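Local coordinates for protein putative oxidoreductase (Thermus thermophilus, PDB 2ISM) that is a putative oxidoreductase of a dehydrogenase family with a beta-propeller fold, built here from six four-stranded blades and carrying a bound calcium ion, at residues 35-38 and 44-47; 52-55 and 60-63. All coordinates share one frame; numbering follows the deposited sequence.

How the interactions relate
Interactions 1 and 2 are successive hairpins of one propeller blade, whose strands 33-38, 44-48, 52-57 and 60-66 lie side by side in chain order. Interaction 1 joins the inner two strands, its centre about 13 Å from the centre of the chain; interaction 2 joins the outer two, its centre about 20 Å away. The two centres are about 9 Å apart. Where the middle strands adjoin, R54 N approaches I46 O at 2.7 Å, a probable hydrogen bond, and L45 CD2 packs on L55 CD1 at 3.9 Å. The calcium ion belongs to another part of the propeller: of its ligands E233 and Y243, E233 lies on strand 232-237 of a different blade.

Interaction 1 of 2, residues 35-38 and 44-47; sequences ALAF and MLIA
A37 and L45 form an antiparallel hydrogen-bonded pair in a beta hairpin that makes up the inner half of a propeller blade. The segment axes approach to 4.7 Å, with N-to-C directions 163° apart. L45 N donates to A37 O at 2.7 Å, and A37 N returns a more bent bond to L45 O at 3.0 Å. Farther along, A47 N reaches A35 O at 3.0 Å in a nearly straight bond.

One face holds the alanines and L45, where A37 CB meets L45 CB at 3.8 Å and L80 of strand 77-82, in the next blade, packs against A35, A37 and L45. The opposite face carries L36, F38, M44 and I46. L36 and I46 run side by side, the CD2 branch of L36 touching I46 CG1 at 3.9 Å, while Y329 of the blade on that side packs on L36 and M44 and meets the F38 ring edge-to-face. F38 and M44 lie alongside in a Met-aromatic contact, M44 SD being 5.2 Å from the F38 ring centroid and 50° off its normal. A bend at chi3 (-51°) brings the methyl of M44 obliquely to the ring, with CE 3.8 Å from F38 CE1.

Interaction 2 of 2, residues 52-55 and 60-63; sequences RIRL and RLST
R54 and T63 form an antiparallel non-hydrogen-bonded pair beside the hydrogen-bonded pair L55 and S62, in the hairpin at the outer edge of a propeller blade. Two backbone bonds join the latter pair: L55 N to S62 O at 2.8 Å and S62 N to L55 O at 2.9 Å.

The side chain of R54 begins with CB, which lies 3.6 Å from S62 O and also touches the CD2 branch of L61. Bends at chi2 (-63°) and chi3 (-76°) fold the chain back over the neighbouring strand, leaving CD 3.7 Å from S62 O. NE then makes a weak bond to that same oxygen at 3.4 Å, with an angle of 138° at the hydrogen. S62 O therefore receives two N-H groups, the short backbone one of L55 and the weak one of R54 NE, and it lies near the guanidinium plane, at its edge. Beyond CZ the tip divides: NH1 forms a salt bridge with E48, which also pairs with R52 NE, whereas NH2 lies 3.7 Å from L61 CD1. That methyl sits over one face of the guanidinium, the two side chains crossing at about a right angle. On the other face of the strands, S62 OG rests 3.4 Å from L55 CB.

Interaction 1 of 2, residues 35-38 and 44-47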
loop_
_atom_site.group_PDB
_atom_site.type_symbol
_atom_site.label_atom_id
_atom_site.label_comp_id
_atom_site.label_asym_id
_atom_site.label_seq_id
_atom_site.Cartn_x
_atom_site.Cartn_y
_atom_site.Cartn_z
ATOM N N ALA B 35 2.236 21.537 4.651
ATOM C CA ALA B 35 1.213 20.537 4.941
ATOM C C ALA B 35 0.195 20.421 3.816
ATOM O O ALA B 35 -0.011 21.366 3.051
ATOM C CB ALA B 35 0.497 20.899 6.242
ATOM N N LEU B 36 -0.438 19.253 3.735
ATOM C CA LEU B 36 -1.448 18.967 2.728
ATOM C C LEU B 36 -2.756 18.581 3.396
ATOM O O LEU B 36 -2.759 18.012 4.486
ATOM C CB LEU B 36 -1.008 17.796 1.841
ATOM C CG LEU B 36 0.274 17.952 1.030
ATOM C CD1 LEU B 36 0.570 16.647 0.300
ATOM C CD2 LEU B 36 0.118 19.101 0.042
ATOM N N ALA B 37 -3.863 18.896 2.730
ATOM C CA ALA B 37 -5.200 18.557 3.209
ATOM C C ALA B 37 -5.971 18.113 1.975
ATOM O O ALA B 37 -5.985 18.811 0.964
ATOM C CB ALA B 37 -5.873 19.768 3.845
ATOM N N PHE B 38 -6.603 16.950 2.056
ATOM C CA PHE B 38 -7.351 16.413 0.927
ATOM C C PHE B 38 -8.841 16.669 1.092
ATOM O O PHE B 38 -9.464 16.180 2.031
ATOM C CB PHE B 38 -7.075 14.910 0.807
ATOM C CG PHE B 38 -5.619 14.579 0.605
ATOM C CD1 PHE B 38 -5.059 14.588 -0.668
ATOM C CD2 PHE B 38 -4.799 14.290 1.695
ATOM C CE1 PHE B 38 -3.702 14.318 -0.857
ATOM C CE2 PHE B 38 -3.442 14.021 1.517
ATOM C CZ PHE B 38 -2.894 14.034 0.237
ATOM N N MET B 44 -7.252 19.721 -3.301
ATOM C CA MET B 44 -6.158 19.570 -2.354
ATOM C C MET B 44 -5.697 20.929 -1.840
ATOM O O MET B 44 -5.407 21.827 -2.631
ATOM C CB MET B 44 -4.992 18.857 -3.037
ATOM C CG MET B 44 -3.846 18.477 -2.127
ATOM S SD MET B 44 -2.514 17.696 -3.071
ATOM C CE MET B 44 -3.435 16.448 -3.952
ATOM N N LEU B 45 -5.641 21.082 -0.518
ATOM C CA LEU B 45 -5.180 22.331 0.073
ATOM C C LEU B 45 -3.697 22.179 0.401
ATOM O O LEU B 45 -3.257 21.148 0.912
ATOM C CB LEU B 45 -5.978 22.660 1.339
ATOM C CG LEU B 45 -7.476 22.906 1.143
ATOM C CD1 LEU B 45 -8.131 23.217 2.486
ATOM C CD2 LEU B 45 -7.679 24.066 0.175
ATOM N N ILE B 46 -2.928 23.213 0.095
ATOM C CA ILE B 46 -1.494 23.197 0.325
ATOM C C ILE B 46 -1.101 24.435 1.114
ATOM O O ILE B 46 -1.338 25.553 0.663
ATOM C CB ILE B 46 -0.721 23.238 -1.009
ATOM C CG1 ILE B 46 -1.245 22.161 -1.958
ATOM C CG2 ILE B 46 0.768 23.056 -0.749
ATOM C CD1 ILE B 46 -0.748 22.319 -3.396
ATOM N N ALA B 47 -0.507 24.239 2.284
ATOM C CA ALA B 47 -0.076 25.368 3.098
ATOM C C ALA B 47 1.361 25.747 2.756
ATOM O O ALA B 47 2.270 24.933 2.904
ATOM C CB ALA B 47 -0.188 25.019 4.583
#

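Interaction 2 of 2, residues 52-55 and 60-63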
loop_
_atom_site.group_PDB
_atom_site.type_symbol
_atom_site.label_atom_id
_atom_site.label_comp_id
_atom_site.label_asym_id
_atom_site.label_seq_id
_atom_site.Cartn_x
_atom_site.Cartn_y
_atom_site.Cartn_z
ATOM N N ARG B 52 0.359 31.495 2.498
ATOM C CA ARG B 52 -0.704 31.246 1.527
ATOM C C ARG B 52 -1.173 29.803 1.608
ATOM O O ARG B 52 -0.354 28.895 1.726
ATOM C CB ARG B 52 -0.217 31.473 0.090
ATOM C CG ARG B 52 0.323 32.857 -0.235
ATOM C CD ARG B 52 0.781 32.910 -1.700
ATOM N NE ARG B 52 1.920 32.030 -1.976
ATOM C CZ ARG B 52 3.191 32.345 -1.737
ATOM N NH1 ARG B 52 3.497 33.527 -1.218
ATOM N NH2 ARG B 52 4.158 31.475 -2.012
ATOM N N ILE B 53 -2.486 29.600 1.556
ATOM C CA ILE B 53 -3.054 28.255 1.527
ATOM C C ILE B 53 -3.526 28.143 0.082
ATOM O O ILE B 53 -4.425 28.876 -0.342
ATOM C CB ILE B 53 -4.278 28.096 2.447
ATOM C CG1 ILE B 53 -3.856 28.230 3.912
ATOM C CG2 ILE B 53 -4.942 26.741 2.193
ATOM C CD1 ILE B 53 -4.998 28.086 4.904
ATOM N N ARG B 54 -2.906 27.251 -0.680
ATOM C CA ARG B 54 -3.262 27.082 -2.078
ATOM C C ARG B 54 -4.257 25.956 -2.275
ATOM O O ARG B 54 -4.333 25.028 -1.469
ATOM C CB ARG B 54 -2.011 26.784 -2.917
ATOM C CG ARG B 54 -0.875 27.772 -2.727
ATOM C CD ARG B 54 -1.277 29.173 -3.163
ATOM N NE ARG B 54 -1.299 29.316 -4.614
ATOM C CZ ARG B 54 -0.212 29.333 -5.380
ATOM N NH1 ARG B 54 0.992 29.212 -4.838
ATOM N NH2 ARG B 54 -0.327 29.492 -6.692
ATOM N N LEU B 55 -5.019 26.053 -3.359
ATOM C CA LEU B 55 -5.996 25.035 -3.717
ATOM C C LEU B 55 -5.590 24.495 -5.076
ATOM O O LEU B 55 -5.473 25.254 -6.037
ATOM C CB LEU B 55 -7.408 25.623 -3.829
ATOM C CG LEU B 55 -8.432 24.683 -4.492
ATOM C CD1 LEU B 55 -8.740 23.512 -3.559
ATOM C CD2 LEU B 55 -9.711 25.440 -4.823
ATOM N N ARG B 60 -5.385 23.067 -11.791
ATOM C CA ARG B 60 -5.208 24.503 -11.592
ATOM C C ARG B 60 -4.894 24.881 -10.150
ATOM O O ARG B 60 -5.491 24.351 -9.210
ATOM C CB ARG B 60 -6.449 25.271 -12.061
ATOM C CG ARG B 60 -6.292 26.791 -11.989
ATOM C CD ARG B 60 -6.951 27.474 -13.181
ATOM N NE ARG B 60 -8.400 27.575 -13.051
ATOM C CZ ARG B 60 -9.244 27.548 -14.077
ATOM N NH1 ARG B 60 -8.789 27.413 -15.317
ATOM N NH2 ARG B 60 -10.545 27.663 -13.864
ATOM N N LEU B 61 -3.946 25.800 -9.987
ATOM C CA LEU B 61 -3.549 26.276 -8.671
ATOM C C LEU B 61 -4.175 27.635 -8.416
ATOM O O LEU B 61 -4.045 28.548 -9.233
ATOM C CB LEU B 61 -2.029 26.423 -8.575
ATOM C CG LEU B 61 -1.202 25.398 -7.801
ATOM C CD1 LEU B 61 0.223 25.938 -7.655
ATOM C CD2 LEU B 61 -1.815 25.147 -6.428
ATOM N N SER B 62 -4.847 27.770 -7.280
ATOM C CA SER B 62 -5.473 29.031 -6.917
ATOM C C SER B 62 -5.175 29.315 -5.453
ATOM O O SER B 62 -4.594 28.475 -4.759
ATOM C CB SER B 62 -6.984 28.961 -7.134
ATOM O OG SER B 62 -7.585 28.012 -6.276
ATOM N N THR B 63 -5.558 30.501 -4.990
ATOM C CA THR B 63 -5.341 30.862 -3.598
ATOM C C THR B 63 -6.630 30.662 -2.809
ATOM O O THR B 63 -7.640 31.328 -3.052
ATOM C CB THR B 63 -4.875 32.320 -3.461
ATOM O OG1 THR B 63 -3.613 32.477 -4.121
ATOM C CG2 THR B 63 -4.721 32.693 -1.991
#